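Local coordinates for protein extracellular invertase (Aspergillus kawachii, PDB 5XH8) that probably hydrolyses sucrose as a family 32 beta-fructofuranosidase and, with high transfructosylation activity, transfers fructosyl units to make fructooligosaccharides such as 1-kestose, at residues 352-360 with 510-518; 498-508 with 559-569. All blocks are in the same frame, centred on the assembly; numbering follows the deposited sequence.

From the N terminus, the chain first passes 352-360, a loop between strand 341-348 and helix 361-364 in the N-terminal, beta-propeller part of the enzyme. It then enters the C-terminal beta domain and runs through 498-508, 510-518 and 559-569 in turn. Interaction 1 closes a loop of about 150 residues and ties the propeller to the C-terminal domain. Interaction 2 closes one of about 50 residues and joins two sheets within that domain. Their segments alternate, so the contacts cross rather than nest. They also touch: Arg502 of interaction 2 forms a salt bridge with Asp516 of interaction 1, and Phe359 packs against Arg566.

Interaction 1: residues 352-360 with 510-518; sequences LFEQAEGFP and RTTDGIDSS
Phe359 meets Gly514 with the edge of its ring. Ring atom CD2 lies 3.3 Å from Gly514 O, which sits near the ring plane. With CG anti to the backbone N (chi1 -177°), the ring is carried alongside this carbonyl. Ala356 CB approaches the same Gly514 O at 3.7 Å.

The apolar contacts are few. Phe359 and Ile515 cross at about a right angle, with CD2 of Phe359 4.1 Å from CG1 of Ile515. Pro360 CD touches Thr512 CG2 at 4.0 Å.

One methyl faces a charged group. Leu352 CD2 lies 3.7 Å from Asp516 OD2, the side chains crossing at about a right angle. That oxygen is also salt-bridged to Arg502. The other carboxylate oxygen, OD1, takes two bonds from Ser518, from its backbone N in an Asx turn and from its hydroxyl.

Backbone meets backbone closely at the turn from Ala356 to Phe359, which is type II. The CA atoms of Phe359 and Gly514 are 4.2 Å apart. Gly514 takes a positive phi, and its CA lies 3.4 Å from Glu357 O. Gly358 O and Asp513 O, both acceptors, lie 3.1 Å apart, and Gly358 O has a weak hydrogen bond from Ser15.

The two loops therefore meet through shape, one carbonyl-to-ring-edge contact and a little apolar packing. The polar bonds of this propeller-to-beta-domain junction are made within each loop or to neighbours.

Interaction 2: residues 498-508 with 559-569; sequences IIVDRSNTSAA and FALSTWVRSWY
Arg502 reaches across to the facing strand and ends on its backbone. Its NH1 donates to Trp564 O at 2.9 Å, nearly straight (167°). The bond lies in the carbonyl plane, on a lone pair, and the acceptor is also close to the guanidinium plane. A bend at chi3 turns the guanidinium there. Thr563 OG1 lies over one face of this group, 3.1 Å from Arg502 NH1 but at a poor angle for bonding. That hydroxyl is hydrogen-bonded to Glu520. Arg502 NE donates to Ser518 O and NH2 is held as well, so all three nitrogens are engaged and the group's rotation is fixed.

A second polar link lies further along. Ser506 OG donates to Arg566 O at 2.7 Å, with the donor tilted 30° from the carbonyl plane. Nearby, Thr505 turns its CG2 methyl to the backbone of Val565 and Arg566, while its OG1 bonds to Thr487. Beyond the strands, in the loops, the Ala507 methyl touches Tyr569 CE2 at 3.6 Å.

The strands themselves meet through apolar side chains. Ile498 packs obliquely on the Phe559 ring, its CB 3.8 Å from CZ of that ring. Val500 and Leu561 slide past each other in opposite directions, CG2 to CD2 4.1 Å.

Strands 498-501 and 559-564 run nearly parallel (9°), with axes 9.0 Å apart, and belong to different antiparallel sheets. Such face-to-face sheets with a buried apolar interior form the beta sandwich typical of the C-terminal domain of family 32 enzymes.

Interaction 1: residues 352-360 with 510-518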
loop_
_atom_site.group_PDB
_atom_site.type_symbol
_atom_site.label_atom_id
_atom_site.label_comp_id
_atom_site.label_asym_id
_atom_site.label_seq_id
_atom_site.Cartn_x
_atom_site.Cartn_y
_atom_site.Cartn_z
ATOM N N LEU A 352 -16.467 19.855 -21.171
ATOM C CA LEU A 352 -16.822 18.541 -21.704
ATOM C C LEU A 352 -15.862 17.453 -21.180
ATOM O O LEU A 352 -15.358 16.614 -21.937
ATOM C CB LEU A 352 -16.858 18.563 -23.247
ATOM C CG LEU A 352 -17.884 19.513 -23.880
ATOM C CD1 LEU A 352 -17.744 19.489 -25.400
ATOM C CD2 LEU A 352 -19.290 19.133 -23.466
ATOM N N PHE A 353 -15.618 17.483 -19.871
ATOM C CA PHE A 353 -14.691 16.543 -19.247
ATOM C C PHE A 353 -13.331 16.557 -19.950
ATOM O O PHE A 353 -12.773 15.526 -20.262
ATOM C CB PHE A 353 -15.320 15.148 -19.205
ATOM C CG PHE A 353 -16.730 15.145 -18.688
ATOM C CD1 PHE A 353 -16.978 15.149 -17.317
ATOM C CD2 PHE A 353 -17.813 15.156 -19.571
ATOM C CE1 PHE A 353 -18.277 15.155 -16.846
ATOM C CE2 PHE A 353 -19.113 15.148 -19.097
ATOM C CZ PHE A 353 -19.347 15.139 -17.737
ATOM N N GLU A 354 -12.854 17.770 -20.220
ATOM C CA GLU A 354 -11.576 18.037 -20.890
ATOM C C GLU A 354 -11.524 17.575 -22.340
ATOM O O GLU A 354 -10.461 17.285 -22.843
ATOM C CB GLU A 354 -10.397 17.490 -20.057
ATOM C CG GLU A 354 -10.505 17.994 -18.627
ATOM C CD GLU A 354 -9.367 17.607 -17.712
ATOM O OE1 GLU A 354 -8.370 17.052 -18.178
ATOM O OE2 GLU A 354 -9.482 17.903 -16.507
ATOM N N GLN A 355 -12.669 17.542 -23.013
ATOM C CA GLN A 355 -12.726 17.258 -24.459
ATOM C C GLN A 355 -12.984 18.515 -25.316
ATOM O O GLN A 355 -12.873 18.451 -26.533
ATOM C CB GLN A 355 -13.802 16.198 -24.744
ATOM C CG GLN A 355 -13.531 14.826 -24.132
ATOM C CD GLN A 355 -12.240 14.202 -24.646
ATOM O OE1 GLN A 355 -11.413 13.720 -23.883
ATOM N NE2 GLN A 355 -12.059 14.233 -25.948
ATOM N N ALA A 356 -13.300 19.651 -24.697
ATOM C CA ALA A 356 -13.676 20.855 -25.445
ATOM C C ALA A 356 -12.463 21.615 -25.964
ATOM O O ALA A 356 -12.089 22.685 -25.439
ATOM C CB ALA A 356 -14.545 21.764 -24.596
ATOM N N GLU A 357 -11.891 21.098 -27.037
ATOM C CA GLU A 357 -10.646 21.647 -27.581
ATOM C C GLU A 357 -10.764 23.078 -28.136
ATOM O O GLU A 357 -11.650 23.375 -28.940
ATOM C CB GLU A 357 -10.115 20.710 -28.667
ATOM C CG GLU A 357 -8.684 21.029 -29.085
ATOM C CD GLU A 357 -8.021 19.906 -29.860
ATOM O OE1 GLU A 357 -8.711 18.935 -30.274
ATOM O OE2 GLU A 357 -6.792 20.013 -30.050
ATOM N N GLY A 358 -9.857 23.948 -27.709
ATOM C CA GLY A 358 -9.837 25.344 -28.144
ATOM C C GLY A 358 -10.714 26.325 -27.376
ATOM O O GLY A 358 -10.779 27.507 -27.743
ATOM N N PHE A 359 -11.392 25.865 -26.318
ATOM C CA PHE A 359 -12.184 26.758 -25.461
ATOM C C PHE A 359 -11.243 27.824 -24.862
ATOM O O PHE A 359 -10.103 27.528 -24.533
ATOM C CB PHE A 359 -12.940 25.979 -24.350
ATOM C CG PHE A 359 -13.826 26.859 -23.497
ATOM C CD1 PHE A 359 -13.301 27.597 -22.438
ATOM C CD2 PHE A 359 -15.178 26.976 -23.771
ATOM C CE1 PHE A 359 -14.099 28.452 -21.693
ATOM C CE2 PHE A 359 -15.994 27.836 -23.014
ATOM C CZ PHE A 359 -15.455 28.568 -21.974
ATOM N N PRO A 360 -11.705 29.077 -24.732
ATOM C CA PRO A 360 -10.805 30.129 -24.259
ATOM C C PRO A 360 -10.594 30.115 -22.722
ATOM O O PRO A 360 -11.027 31.019 -21.993
ATOM C CB PRO A 360 -11.490 31.391 -24.752
ATOM C CG PRO A 360 -12.931 31.040 -24.708
ATOM C CD PRO A 360 -12.992 29.630 -25.176
ATOM N N ARG A 510 -19.513 30.883 -33.065
ATOM C CA ARG A 510 -19.276 31.064 -34.496
ATOM C C ARG A 510 -17.863 31.548 -34.771
ATOM O O ARG A 510 -17.381 31.385 -35.874
ATOM C CB ARG A 510 -20.297 32.079 -35.083
ATOM C CG ARG A 510 -21.758 31.663 -34.887
ATOM C CD ARG A 510 -22.789 32.776 -35.097
ATOM N NE ARG A 510 -23.994 32.450 -34.325
ATOM C CZ ARG A 510 -24.911 33.313 -33.871
ATOM N NH1 ARG A 510 -24.832 34.619 -34.114
ATOM N NH2 ARG A 510 -25.924 32.859 -33.137
ATOM N N THR A 511 -17.214 32.179 -33.788
ATOM C CA THR A 511 -15.858 32.723 -33.942
ATOM C C THR A 511 -14.773 31.939 -33.221
ATOM O O THR A 511 -13.601 32.166 -33.450
ATOM C CB THR A 511 -15.791 34.150 -33.384
ATOM O OG1 THR A 511 -15.986 34.137 -31.954
ATOM C CG2 THR A 511 -16.866 35.010 -34.024
ATOM N N THR A 512 -15.166 31.027 -32.337
ATOM C CA THR A 512 -14.246 30.413 -31.386
ATOM C C THR A 512 -14.514 28.908 -31.290
ATOM O O THR A 512 -15.668 28.490 -31.224
ATOM C CB THR A 512 -14.429 31.090 -30.011
ATOM O OG1 THR A 512 -14.353 32.530 -30.155
ATOM C CG2 THR A 512 -13.366 30.595 -29.019
ATOM N N ASP A 513 -13.449 28.105 -31.264
ATOM C CA ASP A 513 -13.566 26.662 -31.052
ATOM C C ASP A 513 -13.923 26.325 -29.590
ATOM O O ASP A 513 -13.668 27.111 -28.670
ATOM C CB ASP A 513 -12.248 25.953 -31.403
ATOM C CG ASP A 513 -11.867 26.099 -32.878
ATOM O OD1 ASP A 513 -12.748 26.033 -33.747
ATOM O OD2 ASP A 513 -10.677 26.288 -33.156
ATOM N N GLY A 514 -14.488 25.142 -29.408
ATOM C CA GLY A 514 -14.676 24.548 -28.098
ATOM C C GLY A 514 -15.857 25.087 -27.325
ATOM O O GLY A 514 -15.950 24.846 -26.124
ATOM N N ILE A 515 -16.755 25.803 -28.003
ATOM C CA ILE A 515 -17.966 26.329 -27.388
ATOM C C ILE A 515 -19.114 25.493 -27.920
ATOM O O ILE A 515 -19.661 25.749 -28.998
ATOM C CB ILE A 515 -18.146 27.841 -27.617
ATOM C CG1 ILE A 515 -16.887 28.568 -27.113
ATOM C CG2 ILE A 515 -19.403 28.343 -26.897
ATOM C CD1 ILE A 515 -16.978 30.065 -27.028
ATOM N N ASP A 516 -19.435 24.460 -27.150
ATOM C CA ASP A 516 -20.444 23.465 -27.502
ATOM C C ASP A 516 -21.803 24.130 -27.795
ATOM O O ASP A 516 -22.249 24.996 -27.035
ATOM C CB ASP A 516 -20.575 22.461 -26.335
ATOM C CG ASP A 516 -21.441 21.257 -26.660
ATOM O OD1 ASP A 516 -21.655 20.980 -27.856
ATOM O OD2 ASP A 516 -21.901 20.579 -25.693
ATOM N N SER A 517 -22.437 23.723 -28.900
ATOM C CA SER A 517 -23.804 24.159 -29.241
ATOM C C SER A 517 -24.791 22.995 -29.449
ATOM O O SER A 517 -25.919 23.216 -29.886
ATOM C CB SER A 517 -23.756 25.046 -30.479
ATOM O OG SER A 517 -23.257 24.303 -31.580
ATOM N N SER A 518 -24.374 21.775 -29.097
ATOM C CA SER A 518 -25.227 20.584 -29.059
ATOM C C SER A 518 -26.478 20.797 -28.269
ATOM O O SER A 518 -26.482 21.531 -27.275
ATOM C CB SER A 518 -24.530 19.436 -28.314
ATOM O OG SER A 518 -23.327 19.110 -28.917
#

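Interaction 2: residues 498-508 with 559-569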
loop_
_atom_site.group_PDB
_atom_site.type_symbol
_atom_site.label_atom_id
_atom_site.label_comp_id
_atom_site.label_asym_id
_atom_site.label_seq_id
_atom_site.Cartn_x
_atom_site.Cartn_y
_atom_site.Cartn_z
ATOM N N ILE A 498 -37.829 17.117 -22.344
ATOM C CA ILE A 498 -37.453 18.527 -22.302
ATOM C C ILE A 498 -36.163 18.671 -23.097
ATOM O O ILE A 498 -35.204 17.915 -22.880
ATOM C CB ILE A 498 -37.197 19.023 -20.864
ATOM C CG1 ILE A 498 -38.413 18.774 -19.950
ATOM C CG2 ILE A 498 -36.752 20.492 -20.864
ATOM C CD1 ILE A 498 -39.421 19.891 -19.885
ATOM N N ILE A 499 -36.133 19.660 -23.986
ATOM C CA ILE A 499 -35.012 19.925 -24.881
ATOM C C ILE A 499 -34.493 21.351 -24.659
ATOM O O ILE A 499 -35.268 22.274 -24.472
ATOM C CB ILE A 499 -35.429 19.802 -26.370
ATOM C CG1 ILE A 499 -36.118 18.455 -26.645
ATOM C CG2 ILE A 499 -34.235 20.019 -27.308
ATOM C CD1 ILE A 499 -35.276 17.236 -26.396
ATOM N N VAL A 500 -33.175 21.511 -24.649
ATOM C CA VAL A 500 -32.561 22.823 -24.718
ATOM C C VAL A 500 -31.882 22.875 -26.088
ATOM O O VAL A 500 -30.897 22.165 -26.345
ATOM C CB VAL A 500 -31.551 23.084 -23.577
ATOM C CG1 VAL A 500 -31.065 24.524 -23.630
ATOM C CG2 VAL A 500 -32.175 22.805 -22.213
ATOM N N ASP A 501 -32.448 23.681 -26.979
ATOM C CA ASP A 501 -31.823 23.966 -28.284
ATOM C C ASP A 501 -30.807 25.108 -28.125
ATOM O O ASP A 501 -31.169 26.254 -27.810
ATOM C CB ASP A 501 -32.901 24.351 -29.290
ATOM C CG ASP A 501 -32.355 24.636 -30.687
ATOM O OD1 ASP A 501 -31.119 24.690 -30.938
ATOM O OD2 ASP A 501 -33.222 24.831 -31.552
ATOM N N ARG A 502 -29.542 24.788 -28.375
ATOM C CA ARG A 502 -28.443 25.740 -28.242
ATOM C C ARG A 502 -27.793 26.125 -29.579
ATOM O O ARG A 502 -26.765 26.834 -29.601
ATOM C CB ARG A 502 -27.387 25.173 -27.258
ATOM C CG ARG A 502 -27.892 25.080 -25.824
ATOM C CD ARG A 502 -26.781 24.759 -24.830
ATOM N NE ARG A 502 -26.103 23.517 -25.200
ATOM C CZ ARG A 502 -24.892 23.132 -24.797
ATOM N NH1 ARG A 502 -24.174 23.855 -23.941
ATOM N NH2 ARG A 502 -24.413 21.976 -25.246
ATOM N N SER A 503 -28.390 25.703 -30.695
ATOM C CA SER A 503 -27.827 26.021 -32.008
ATOM C C SER A 503 -27.598 27.527 -32.231
ATOM O O SER A 503 -26.647 27.887 -32.884
ATOM C CB SER A 503 -28.699 25.448 -33.131
ATOM O OG SER A 503 -30.011 25.976 -33.058
ATOM N N ASN A 504 -28.423 28.393 -31.645
ATOM C CA ASN A 504 -28.297 29.852 -31.807
ATOM C C ASN A 504 -27.887 30.607 -30.535
ATOM O O ASN A 504 -27.890 31.847 -30.536
ATOM C CB ASN A 504 -29.652 30.396 -32.324
ATOM C CG ASN A 504 -29.556 31.797 -32.936
ATOM O OD1 ASN A 504 -30.363 32.689 -32.621
ATOM N ND2 ASN A 504 -28.594 31.990 -33.817
ATOM N N THR A 505 -27.514 29.878 -29.460
ATOM C CA THR A 505 -27.310 30.458 -28.118
ATOM C C THR A 505 -26.173 31.466 -28.095
ATOM O O THR A 505 -26.312 32.533 -27.496
ATOM C CB THR A 505 -27.025 29.353 -27.054
ATOM O OG1 THR A 505 -28.198 28.569 -26.839
ATOM C CG2 THR A 505 -26.576 29.935 -25.717
ATOM N N SER A 506 -25.059 31.117 -28.741
ATOM C CA SER A 506 -23.801 31.850 -28.607
ATOM C C SER A 506 -23.199 32.334 -29.924
ATOM O O SER A 506 -22.719 31.530 -30.713
ATOM C CB SER A 506 -22.755 30.984 -27.917
ATOM O OG SER A 506 -21.601 31.760 -27.660
ATOM N N ALA A 507 -23.163 33.654 -30.111
ATOM C CA ALA A 507 -22.434 34.268 -31.236
ATOM C C ALA A 507 -20.924 34.018 -31.148
ATOM O O ALA A 507 -20.239 34.024 -32.168
ATOM C CB ALA A 507 -22.717 35.759 -31.306
ATOM N N ALA A 508 -20.408 33.788 -29.935
ATOM C CA ALA A 508 -18.998 33.396 -29.760
ATOM C C ALA A 508 -18.673 32.012 -30.303
ATOM O O ALA A 508 -17.555 31.777 -30.771
ATOM C CB ALA A 508 -18.594 33.500 -28.298
ATOM N N PHE A 559 -37.411 16.429 -11.819
ATOM C CA PHE A 559 -36.662 16.485 -13.060
ATOM C C PHE A 559 -35.673 17.618 -12.967
ATOM O O PHE A 559 -36.026 18.693 -12.494
ATOM C CB PHE A 559 -37.586 16.738 -14.231
ATOM C CG PHE A 559 -36.882 16.896 -15.533
ATOM C CD1 PHE A 559 -36.449 18.151 -15.961
ATOM C CD2 PHE A 559 -36.649 15.806 -16.335
ATOM C CE1 PHE A 559 -35.794 18.298 -17.172
ATOM C CE2 PHE A 559 -36.003 15.943 -17.547
ATOM C CZ PHE A 559 -35.588 17.196 -17.973
ATOM N N ALA A 560 -34.444 17.361 -13.418
ATOM C CA ALA A 560 -33.427 18.412 -13.564
ATOM C C ALA A 560 -32.560 18.183 -14.780
ATOM O O ALA A 560 -32.110 17.066 -15.017
ATOM C CB ALA A 560 -32.559 18.521 -12.311
ATOM N N LEU A 561 -32.319 19.261 -15.529
ATOM C CA LEU A 561 -31.465 19.258 -16.714
ATOM C C LEU A 561 -30.672 20.573 -16.735
ATOM O O LEU A 561 -31.274 21.662 -16.759
ATOM C CB LEU A 561 -32.304 19.159 -17.974
ATOM C CG LEU A 561 -31.620 19.359 -19.340
ATOM C CD1 LEU A 561 -30.498 18.390 -19.573
ATOM C CD2 LEU A 561 -32.637 19.182 -20.453
ATOM N N SER A 562 -29.342 20.479 -16.729
ATOM C CA SER A 562 -28.494 21.667 -16.610
ATOM C C SER A 562 -27.417 21.707 -17.672
ATOM O O SER A 562 -26.900 20.674 -18.090
ATOM C CB SER A 562 -27.884 21.758 -15.210
ATOM O OG SER A 562 -28.858 21.474 -14.231
ATOM N N THR A 563 -27.067 22.915 -18.095
ATOM C CA THR A 563 -26.147 23.086 -19.205
ATOM C C THR A 563 -25.541 24.476 -19.207
ATOM O O THR A 563 -25.856 25.294 -18.333
ATOM C CB THR A 563 -26.845 22.783 -20.551
ATOM O OG1 THR A 563 -25.884 22.792 -21.617
ATOM C CG2 THR A 563 -27.960 23.824 -20.835
ATOM N N TRP A 564 -24.653 24.718 -20.179
ATOM C CA TRP A 564 -24.003 26.010 -20.392
ATOM C C TRP A 564 -24.722 26.802 -21.495
ATOM O O TRP A 564 -24.933 26.279 -22.597
ATOM C CB TRP A 564 -22.532 25.814 -20.781
ATOM C CG TRP A 564 -21.719 25.187 -19.700
ATOM C CD1 TRP A 564 -21.289 23.903 -19.648
ATOM C CD2 TRP A 564 -21.262 25.822 -18.502
ATOM N NE1 TRP A 564 -20.593 23.686 -18.473
ATOM C CE2 TRP A 564 -20.551 24.854 -17.760
ATOM C CE3 TRP A 564 -21.352 27.123 -17.999
ATOM C CZ2 TRP A 564 -19.964 25.135 -16.516
ATOM C CZ3 TRP A 564 -20.770 27.408 -16.745
ATOM C CH2 TRP A 564 -20.081 26.406 -16.023
ATOM N N VAL A 565 -25.094 28.042 -21.185
ATOM C CA VAL A 565 -25.713 28.939 -22.162
ATOM C C VAL A 565 -24.857 30.195 -22.304
ATOM O O VAL A 565 -25.072 31.193 -21.644
ATOM C CB VAL A 565 -27.202 29.232 -21.852
ATOM C CG1 VAL A 565 -28.035 28.018 -22.204
ATOM C CG2 VAL A 565 -27.446 29.641 -20.405
ATOM N N ARG A 566 -23.856 30.108 -23.174
ATOM C CA ARG A 566 -22.809 31.102 -23.200
ATOM C C ARG A 566 -23.114 32.220 -24.234
ATOM O O ARG A 566 -22.381 32.407 -25.201
ATOM C CB ARG A 566 -21.455 30.401 -23.394
ATOM C CG ARG A 566 -21.032 29.647 -22.119
ATOM C CD ARG A 566 -19.555 29.218 -21.997
ATOM N NE ARG A 566 -19.450 27.868 -22.425
ATOM C CZ ARG A 566 -19.054 26.783 -21.760
ATOM N NH1 ARG A 566 -18.503 26.762 -20.537
ATOM N NH2 ARG A 566 -19.154 25.665 -22.445
ATOM N N SER A 567 -24.190 32.973 -23.982
ATOM C CA SER A 567 -24.552 34.108 -24.844
ATOM C C SER A 567 -23.538 35.238 -24.655
ATOM O O SER A 567 -23.037 35.479 -23.540
ATOM C CB SER A 567 -25.993 34.583 -24.579
ATOM O OG SER A 567 -26.089 35.334 -23.384
ATOM N N TRP A 568 -23.235 35.916 -25.762
ATOM C CA TRP A 568 -22.276 37.016 -25.802
ATOM C C TRP A 568 -22.870 38.420 -25.579
ATOM O O TRP A 568 -22.343 39.176 -24.764
ATOM C CB TRP A 568 -21.538 36.996 -27.152
ATOM C CG TRP A 568 -20.590 38.133 -27.283
ATOM C CD1 TRP A 568 -20.802 39.306 -27.955
ATOM C CD2 TRP A 568 -19.284 38.232 -26.704
ATOM N NE1 TRP A 568 -19.708 40.121 -27.825
ATOM C CE2 TRP A 568 -18.767 39.498 -27.058
ATOM C CE3 TRP A 568 -18.504 37.380 -25.910
ATOM C CZ2 TRP A 568 -17.497 39.921 -26.670
ATOM C CZ3 TRP A 568 -17.241 37.808 -25.510
ATOM C CH2 TRP A 568 -16.751 39.062 -25.893
ATOM N N TYR A 569 -23.904 38.769 -26.352
ATOM C CA TYR A 569 -24.358 40.164 -26.494
ATOM C C TYR A 569 -25.108 40.630 -25.248
ATOM O O TYR A 569 -25.927 39.899 -24.689
ATOM C CB TYR A 569 -25.249 40.353 -27.760
ATOM C CG TYR A 569 -24.487 40.338 -29.066
ATOM C CD1 TYR A 569 -23.770 41.461 -29.490
ATOM C CD2 TYR A 569 -24.475 39.210 -29.891
ATOM C CE1 TYR A 569 -23.051 41.457 -30.689
ATOM C CE2 TYR A 569 -23.761 39.202 -31.099
ATOM C CZ TYR A 569 -23.052 40.337 -31.484
ATOM O OH TYR A 569 -22.338 40.340 -32.652
#